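Local coordinates for PpBBE-like 1 D396N (Physcomitrella patens subsp. patens, PDB 6EO5), which is an engineered variant of a flavin-dependent cellobiose oxidase that belongs to the berberine bridge enzyme family and carries FAD, at residues Thr12-Lys15 with Gln16-Lys20; Phe65-Gln69 with Val70-Ile74; Pro341-Asp345 with Ala346-Ala350; Ser444-Ser447 with Thr448-Gly452. All coordinates share one frame; numbering follows the deposited sequence.

Contact 1. Residues Thr12-Lys15 with Gln16-Lys20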
# COMPACT_ATOMS: atom_id res chain seq x y z
N THR A 12 8.32 -9.42 36.87
CA THR A 12 7.40 -10.32 36.17
C THR A 12 7.66 -10.36 34.66
O THR A 12 8.10 -9.36 34.07
CB THR A 12 5.93 -9.93 36.43
OG1 THR A 12 5.69 -8.59 35.97
CG2 THR A 12 5.62 -10.01 37.92
N THR A 13 7.39 -11.50 34.04
CA THR A 13 7.76 -11.74 32.65
C THR A 13 6.64 -11.31 31.70
O THR A 13 5.54 -10.93 32.11
CB THR A 13 8.10 -13.21 32.43
OG1 THR A 13 6.98 -14.03 32.77
CG2 THR A 13 9.29 -13.61 33.29
N LEU A 14 6.94 -11.37 30.40
CA LEU A 14 5.96 -10.99 29.39
C LEU A 14 4.83 -12.02 29.30
O LEU A 14 3.67 -11.64 29.14
CB LEU A 14 6.64 -10.82 28.03
CG LEU A 14 5.84 -10.17 26.89
CD1 LEU A 14 5.48 -8.71 27.16
CD2 LEU A 14 6.62 -10.30 25.60
N LYS A 15 5.16 -13.32 29.40
CA LYS A 15 4.12 -14.34 29.46
C LYS A 15 3.14 -14.05 30.58
O LYS A 15 1.92 -14.06 30.38
CB LYS A 15 4.73 -15.74 29.67
CG LYS A 15 5.48 -16.30 28.49
CD LYS A 15 5.89 -17.76 28.68
CE LYS A 15 7.06 -18.12 27.75
NZ LYS A 15 7.39 -19.58 27.74
N GLN A 16 3.66 -13.77 31.77
CA GLN A 16 2.79 -13.50 32.91
C GLN A 16 1.95 -12.25 32.67
O GLN A 16 0.73 -12.25 32.89
CB GLN A 16 3.64 -13.35 34.17
CG GLN A 16 4.41 -14.59 34.51
CD GLN A 16 5.25 -14.43 35.75
OE1 GLN A 16 5.69 -13.32 36.08
NE2 GLN A 16 5.46 -15.54 36.47
N CYS A 17 2.59 -11.18 32.20
CA CYS A 17 1.87 -9.92 32.02
C CYS A 17 0.74 -10.07 31.00
O CYS A 17 -0.42 -9.77 31.29
CB CYS A 17 2.84 -8.82 31.60
SG CYS A 17 2.09 -7.18 31.69
N LEU A 18 1.07 -10.55 29.79
CA LEU A 18 0.04 -10.68 28.75
C LEU A 18 -1.05 -11.67 29.15
O LEU A 18 -2.21 -11.51 28.74
CB LEU A 18 0.68 -11.12 27.43
CG LEU A 18 1.71 -10.19 26.78
CD1 LEU A 18 2.50 -10.97 25.75
CD2 LEU A 18 1.04 -8.98 26.15
N ALA A 19 -0.71 -12.69 29.95
CA ALA A 19 -1.71 -13.66 30.37
C ALA A 19 -2.84 -13.00 31.15
O ALA A 19 -3.97 -13.50 31.13
CB ALA A 19 -1.05 -14.76 31.21
N LYS A 20 -2.57 -11.89 31.85
CA LYS A 20 -3.63 -11.16 32.55
C LYS A 20 -4.72 -10.71 31.59
O LYS A 20 -5.91 -10.77 31.92
CB LYS A 20 -3.06 -9.94 33.28
CG LYS A 20 -1.95 -10.22 34.29
CD LYS A 20 -1.60 -8.95 35.06
CE LYS A 20 -0.33 -9.10 35.89
NZ LYS A 20 -0.42 -10.25 36.84
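A capping box opens helix 14-21, with Thr13 at the N-cap and Gln16 three residues on, each side chain turned to the other's backbone. The amide oxygen of Gln16 accepts from the cap, Thr13 N to Gln16 OE1 being 3.2 Å with an N-H...O angle of 162°. This donor stands well above the plane of the side-chain carbonyl, 43° out of it. The reciprocal bond, Gln16 N to Thr13 OG1 at 3.5 Å, is weak but nearly straight. Thr13 keeps its hydroxyl between the backbone N and the carbonyl carbon (chi1 60°), which faces it to the first turn, while Gln16 folds back past it on an extended chain. Thr12 packs against the box from the residue before it, its CB lying 3.4 Å from Gln16 OE1. The ordinary helical ladder begins at the cap itself, with Cys17 N to Thr13 O at 3.0 Å, and continues from Leu14 to Leu18. Those two leucines also meet through their side chains, Leu14 CG to Leu18 CD1 at 3.6 Å, on the face that rests on Phe27 and helix 57-70. Chemically, the box gives two N-H groups of the helix start side-chain acceptors, one of them a loose one, on an exposed edge, while the leucines and the disulfide-bonded Cys17 supply the buried side.

Contact 2. Residues Phe65-Gln69 with Val70-Ile74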
# COMPACT_ATOMS: atom_id res chain seq x y z
N PHE A 65 0.44 -1.90 27.56
CA PHE A 65 0.90 -1.75 28.93
C PHE A 65 2.04 -2.73 29.23
O PHE A 65 3.07 -2.35 29.82
CB PHE A 65 -0.26 -1.97 29.90
CG PHE A 65 0.16 -2.01 31.35
CD1 PHE A 65 0.27 -0.85 32.09
CD2 PHE A 65 0.44 -3.23 31.96
CE1 PHE A 65 0.67 -0.90 33.41
CE2 PHE A 65 0.83 -3.28 33.29
CZ PHE A 65 0.94 -2.11 34.01
N CYS A 66 1.89 -3.99 28.81
CA CYS A 66 2.88 -5.01 29.13
C CYS A 66 4.20 -4.77 28.42
O CYS A 66 5.26 -5.12 28.95
CB CYS A 66 2.34 -6.39 28.78
SG CYS A 66 1.08 -6.99 29.93
N ALA A 67 4.17 -4.22 27.21
CA ALA A 67 5.42 -3.97 26.51
C ALA A 67 6.21 -2.87 27.19
O ALA A 67 7.44 -2.93 27.26
CB ALA A 67 5.15 -3.63 25.05
N LYS A 68 5.50 -1.85 27.69
CA LYS A 68 6.17 -0.77 28.42
C LYS A 68 6.78 -1.28 29.72
O LYS A 68 7.86 -0.85 30.12
CB LYS A 68 5.17 0.35 28.71
CG LYS A 68 4.73 1.11 27.48
CD LYS A 68 3.93 2.35 27.85
CE LYS A 68 2.54 2.01 28.32
NZ LYS A 68 1.87 3.21 28.90
N GLN A 69 6.10 -2.23 30.38
CA GLN A 69 6.55 -2.70 31.68
C GLN A 69 7.76 -3.62 31.55
O GLN A 69 8.71 -3.51 32.33
CB GLN A 69 5.40 -3.42 32.38
CG GLN A 69 5.45 -3.36 33.89
CD GLN A 69 4.55 -4.39 34.51
OE1 GLN A 69 3.41 -4.10 34.88
NE2 GLN A 69 5.04 -5.63 34.60
N VAL A 70 7.73 -4.55 30.59
CA VAL A 70 8.86 -5.45 30.37
C VAL A 70 9.98 -4.77 29.59
O VAL A 70 11.13 -5.25 29.59
CB VAL A 70 8.37 -6.73 29.67
CG1 VAL A 70 9.50 -7.74 29.48
CG2 VAL A 70 7.25 -7.38 30.46
N GLY A 71 9.70 -3.63 28.95
CA GLY A 71 10.74 -2.92 28.22
C GLY A 71 11.06 -3.50 26.85
O GLY A 71 12.23 -3.47 26.44
N VAL A 72 10.06 -4.02 26.14
CA VAL A 72 10.23 -4.49 24.77
C VAL A 72 9.60 -3.49 23.82
O VAL A 72 8.79 -2.63 24.20
CB VAL A 72 9.61 -5.90 24.54
CG1 VAL A 72 10.50 -6.98 25.11
CG2 VAL A 72 8.23 -5.98 25.14
N GLY A 73 9.98 -3.58 22.55
CA GLY A 73 9.31 -2.82 21.52
C GLY A 73 7.99 -3.48 21.14
O GLY A 73 7.72 -4.63 21.47
N ILE A 74 7.16 -2.72 20.43
CA ILE A 74 5.81 -3.16 20.12
C ILE A 74 5.39 -2.56 18.78
O ILE A 74 5.47 -1.34 18.59
CB ILE A 74 4.84 -2.77 21.27
CG1 ILE A 74 3.43 -3.30 21.00
CG2 ILE A 74 4.82 -1.27 21.51
CD1 ILE A 74 2.42 -2.87 22.05
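Ala67 O is gripped from beyond the end of helix 57-70 by two backbone N-H groups. The better bond comes from Val72 N, 3.1 Å away and in the carbonyl plane; Gly71 N is nearer, at 2.9 Å from Ala67 O, but its N-H...O angle of 127° makes that bond weak. One residue earlier, Val70 N still makes a regular helical bond to Cys66 O at 3.0 Å. Around these bonds the methyl of Ala67 becomes the meeting point of the outgoing chain. Val72 lays its CG2 branch 3.9 Å from Ala67 CB, and Ile74 approaches the same methyl with its CB, also at 3.9 Å, followed by CD1. In Val72 that branch sits between the backbone N and the carbonyl carbon (chi1 -77° for the other branch), which brings it over the last turn rather than away from it.

What allows the chain to turn back is Gly71, where phi becomes positive (79°); a side chain there would press against the carbonyl oxygen of Val70. Farther out, Cys66 is tied by its disulfide to Cys17, Lys68 NZ donates to Ala178 O, and Gly73 is paired through its backbone with Leu95. A glycine-ended helix C-terminus with a six-to-one bond, closed by apolar side chains, here serves a beta-alpha-beta crossover: helix 57-70 links strand 50-53 to strand 74-77 in the FAD-binding region, with strand 95-98 lying between the two in the parallel part of the sheet.

Contact 3. Residues Pro341-Asp345 with Ala346-Ala350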
# COMPACT_ATOMS: atom_id res chain seq x y z
N PRO A 341 5.91 16.40 -17.64
CA PRO A 341 5.25 15.47 -18.56
C PRO A 341 5.89 14.10 -18.57
O PRO A 341 5.61 13.32 -19.47
CB PRO A 341 5.42 16.15 -19.91
CG PRO A 341 6.77 16.81 -19.79
CD PRO A 341 6.94 17.19 -18.33
N GLY A 342 6.76 13.83 -17.60
CA GLY A 342 7.36 12.51 -17.49
C GLY A 342 8.86 12.51 -17.73
O GLY A 342 9.52 13.55 -17.67
N LEU A 343 9.40 11.33 -17.98
CA LEU A 343 10.81 11.24 -18.31
C LEU A 343 11.04 11.79 -19.72
O LEU A 343 10.27 11.53 -20.64
CB LEU A 343 11.29 9.79 -18.21
CG LEU A 343 11.14 9.12 -16.84
CD1 LEU A 343 11.51 7.65 -16.92
CD2 LEU A 343 11.97 9.83 -15.79
N SER A 344 12.11 12.55 -19.87
CA SER A 344 12.64 12.90 -21.18
C SER A 344 12.89 11.64 -21.99
O SER A 344 12.88 10.54 -21.43
CB SER A 344 13.94 13.70 -21.04
OG SER A 344 14.98 12.90 -20.47
N ASP A 345 13.10 11.77 -23.30
CA ASP A 345 13.42 10.58 -24.08
C ASP A 345 14.74 9.98 -23.62
O ASP A 345 14.88 8.75 -23.56
CB ASP A 345 13.46 10.91 -25.57
CG ASP A 345 12.07 11.13 -26.17
OD1 ASP A 345 11.03 10.87 -25.50
OD2 ASP A 345 12.00 11.56 -27.35
N ALA A 346 15.70 10.82 -23.26
CA ALA A 346 16.97 10.33 -22.74
C ALA A 346 16.77 9.55 -21.45
O ALA A 346 17.39 8.50 -21.24
CB ALA A 346 17.93 11.49 -22.52
N GLY A 347 15.89 10.05 -20.57
CA GLY A 347 15.57 9.34 -19.35
C GLY A 347 14.92 7.99 -19.59
O GLY A 347 15.21 7.02 -18.88
N ILE A 348 14.03 7.90 -20.58
CA ILE A 348 13.37 6.62 -20.85
C ILE A 348 14.40 5.57 -21.29
O ILE A 348 14.35 4.42 -20.85
CB ILE A 348 12.24 6.78 -21.89
CG1 ILE A 348 11.16 7.71 -21.35
CG2 ILE A 348 11.63 5.44 -22.24
CD1 ILE A 348 10.06 8.00 -22.33
N ASN A 349 15.35 5.96 -22.14
CA ASN A 349 16.40 5.02 -22.55
C ASN A 349 17.32 4.66 -21.40
O ASN A 349 17.74 3.50 -21.28
CB ASN A 349 17.23 5.60 -23.69
CG ASN A 349 16.48 5.59 -24.99
OD1 ASN A 349 16.20 4.53 -25.57
ND2 ASN A 349 16.15 6.78 -25.48
N ALA A 350 17.67 5.63 -20.56
CA ALA A 350 18.54 5.34 -19.42
C ALA A 350 17.87 4.36 -18.47
O ALA A 350 18.52 3.45 -17.94
CB ALA A 350 18.92 6.64 -18.70
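Ala346 brings its methyl beside the hydroxyl of Ser344, with Ala346 CB 3.9 Å from Ser344 OG, at the start of helix 345-355. Its neighbour Gly347 makes the capping bond: Gly347 N points at Ser344 OG over 3.0 Å with an N-H...O angle of 157°. The serine can accept there because OG is held between its own backbone N and carbonyl carbon (chi1 66°), facing the first turn. Ile348 donates through its backbone to Ser344 O at 3.0 Å and, with its side chain, reaches back past the cap, CG1 resting 3.8 Å from Leu343 CB. Since Leu343 precedes the N-cap and Ile348 is the fourth residue after it, the pair forms a hydrophobic staple, laid across the polar cap of Ser344. The isoleucine also touches Phe236 and Gln243 of helix 235-246, and the side-chain amide of Gln243 accepts from Leu343 N. An alanine in place of Ile348 would remove CG1 and CD1, is likely to leave Leu343 CB without its mate, and would probably open a gap against Phe236. Asn349 then approaches Asp345 O twice, through Asn349 N at 3.2 Å and nearly straight, and through Asn349 ND2, a weak bond at 3.0 Å because the amide N-H is poorly aimed. The carboxylate of Asp345 looks the other way, where OD1 makes a salt bridge with Lys240 of helix 235-246. Ala350 carries the same backbone pattern on, its N-H going to Ala346 O.

Contact 4. Residues Ser444-Ser447 with Thr448-Gly452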
# COMPACT_ATOMS: atom_id res chain seq x y z
N SER A 444 7.28 18.64 3.20
CA SER A 444 6.85 19.85 3.92
C SER A 444 6.01 19.55 5.15
O SER A 444 5.81 20.45 5.97
CB SER A 444 6.00 20.78 3.03
OG SER A 444 6.67 21.19 1.86
N SER A 445 5.48 18.34 5.29
CA SER A 445 4.64 18.00 6.42
C SER A 445 5.40 17.30 7.54
O SER A 445 4.81 16.98 8.57
CB SER A 445 3.47 17.10 5.96
OG SER A 445 2.53 17.83 5.20
N LEU A 446 6.71 17.07 7.37
CA LEU A 446 7.43 16.23 8.33
C LEU A 446 7.59 16.92 9.68
O LEU A 446 7.45 16.27 10.73
CB LEU A 446 8.78 15.81 7.75
CG LEU A 446 9.74 15.04 8.66
CD1 LEU A 446 9.10 13.76 9.20
CD2 LEU A 446 11.02 14.73 7.90
N SER A 447 7.86 18.23 9.69
CA SER A 447 7.89 18.99 10.94
C SER A 447 6.59 18.80 11.72
O SER A 447 6.61 18.49 12.92
CB SER A 447 8.10 20.48 10.67
OG SER A 447 9.09 20.72 9.68
N THR A 448 5.45 19.00 11.06
CA THR A 448 4.17 18.76 11.71
C THR A 448 4.07 17.33 12.23
O THR A 448 3.62 17.10 13.35
CB THR A 448 3.03 19.07 10.73
OG1 THR A 448 3.12 20.44 10.33
CG2 THR A 448 1.69 18.83 11.37
N LEU A 449 4.54 16.36 11.44
CA LEU A 449 4.47 14.98 11.89
C LEU A 449 5.28 14.79 13.18
O LEU A 449 4.80 14.14 14.12
CB LEU A 449 4.93 14.05 10.77
CG LEU A 449 3.93 14.03 9.60
CD1 LEU A 449 4.45 13.25 8.41
CD2 LEU A 449 2.60 13.46 10.05
N ILE A 450 6.48 15.39 13.25
CA ILE A 450 7.32 15.22 14.44
C ILE A 450 6.68 15.88 15.66
O ILE A 450 6.65 15.31 16.76
CB ILE A 450 8.74 15.76 14.18
CG1 ILE A 450 9.50 14.85 13.22
CG2 ILE A 450 9.53 15.86 15.47
CD1 ILE A 450 10.60 15.57 12.47
N ALA A 451 6.14 17.10 15.49
CA ALA A 451 5.37 17.74 16.55
C ALA A 451 4.29 16.81 17.10
O ALA A 451 4.14 16.67 18.32
CB ALA A 451 4.74 19.02 16.02
N GLY A 452 3.54 16.15 16.21
CA GLY A 452 2.50 15.25 16.67
C GLY A 452 3.05 14.01 17.33
O GLY A 452 2.41 13.44 18.22
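Ser445 hands its carbonyl to the helix that follows: Leu449 N meets Ser445 O at 2.9 Å, in the carbonyl plane, with an N-H...O angle of 153°. The carbons of two side chains flank the same oxygen, Thr448 CB at 3.5 Å from Ser445 O and the CB, CG and CD1 of Leu449 beside it. Leu446, the first residue of helix 446-456, combines a backbone and a side-chain contact with Ile450. Its carbonyl accepts from Ile450 N at 2.8 Å, nearly along the C=O axis, while Leu446 CG lies 3.9 Å from Ile450 CD1. This leucine carries CG opposite its backbone N (chi1 174°), and Ile450 directs CG1 back toward Leu446 O; the two side chains cross obliquely over one turn. A glycine in place of Ile450 would probably leave Leu446 CG without its apolar partner across the turn and open a gap beside Pro469. Ser447 closes the series: Ala451 N points almost exactly at Ser447 O, 3.0 Å away with an angle of 178°, and Ala451 CB lies 3.7 Å from that same oxygen.

The 3-10 turn at Ser444 and Ser445 thus runs straight into the alpha-helix. On one flank lies helix 191-200, where Phe195 is touched by Ser445 and Thr448, and Ala196 and Ala200 by Leu449. Tyr205, just beyond that helix, is hydrogen-bonded to Leu449 O, and the loops carrying Ala383, Ile385, Ile468 and Pro469 pack against the buried side chains.

In the fold
Contacts 1 and 2 are physically joined: the Cys17-Cys66 disulfide links helix 14-21 to helix 57-70, and close by Leu14 CD1 packs on Val70 CG2 at 4.0 Å. Their centres are 10 Å apart. Contact 3 lies on the opposite side of the chain's centre from both, about 57 Å from contact 1 between centres, beside the seven-stranded antiparallel sheet. Contact 4 stands between, with its centre 26 Å from that of contact 2 and 33 Å from that of contact 3. Contacts 2 and 4 approach the cofactor from different parts of the chain: the side chain of Ile74 is about 9 Å from FAD and that of Leu449 about 13 Å.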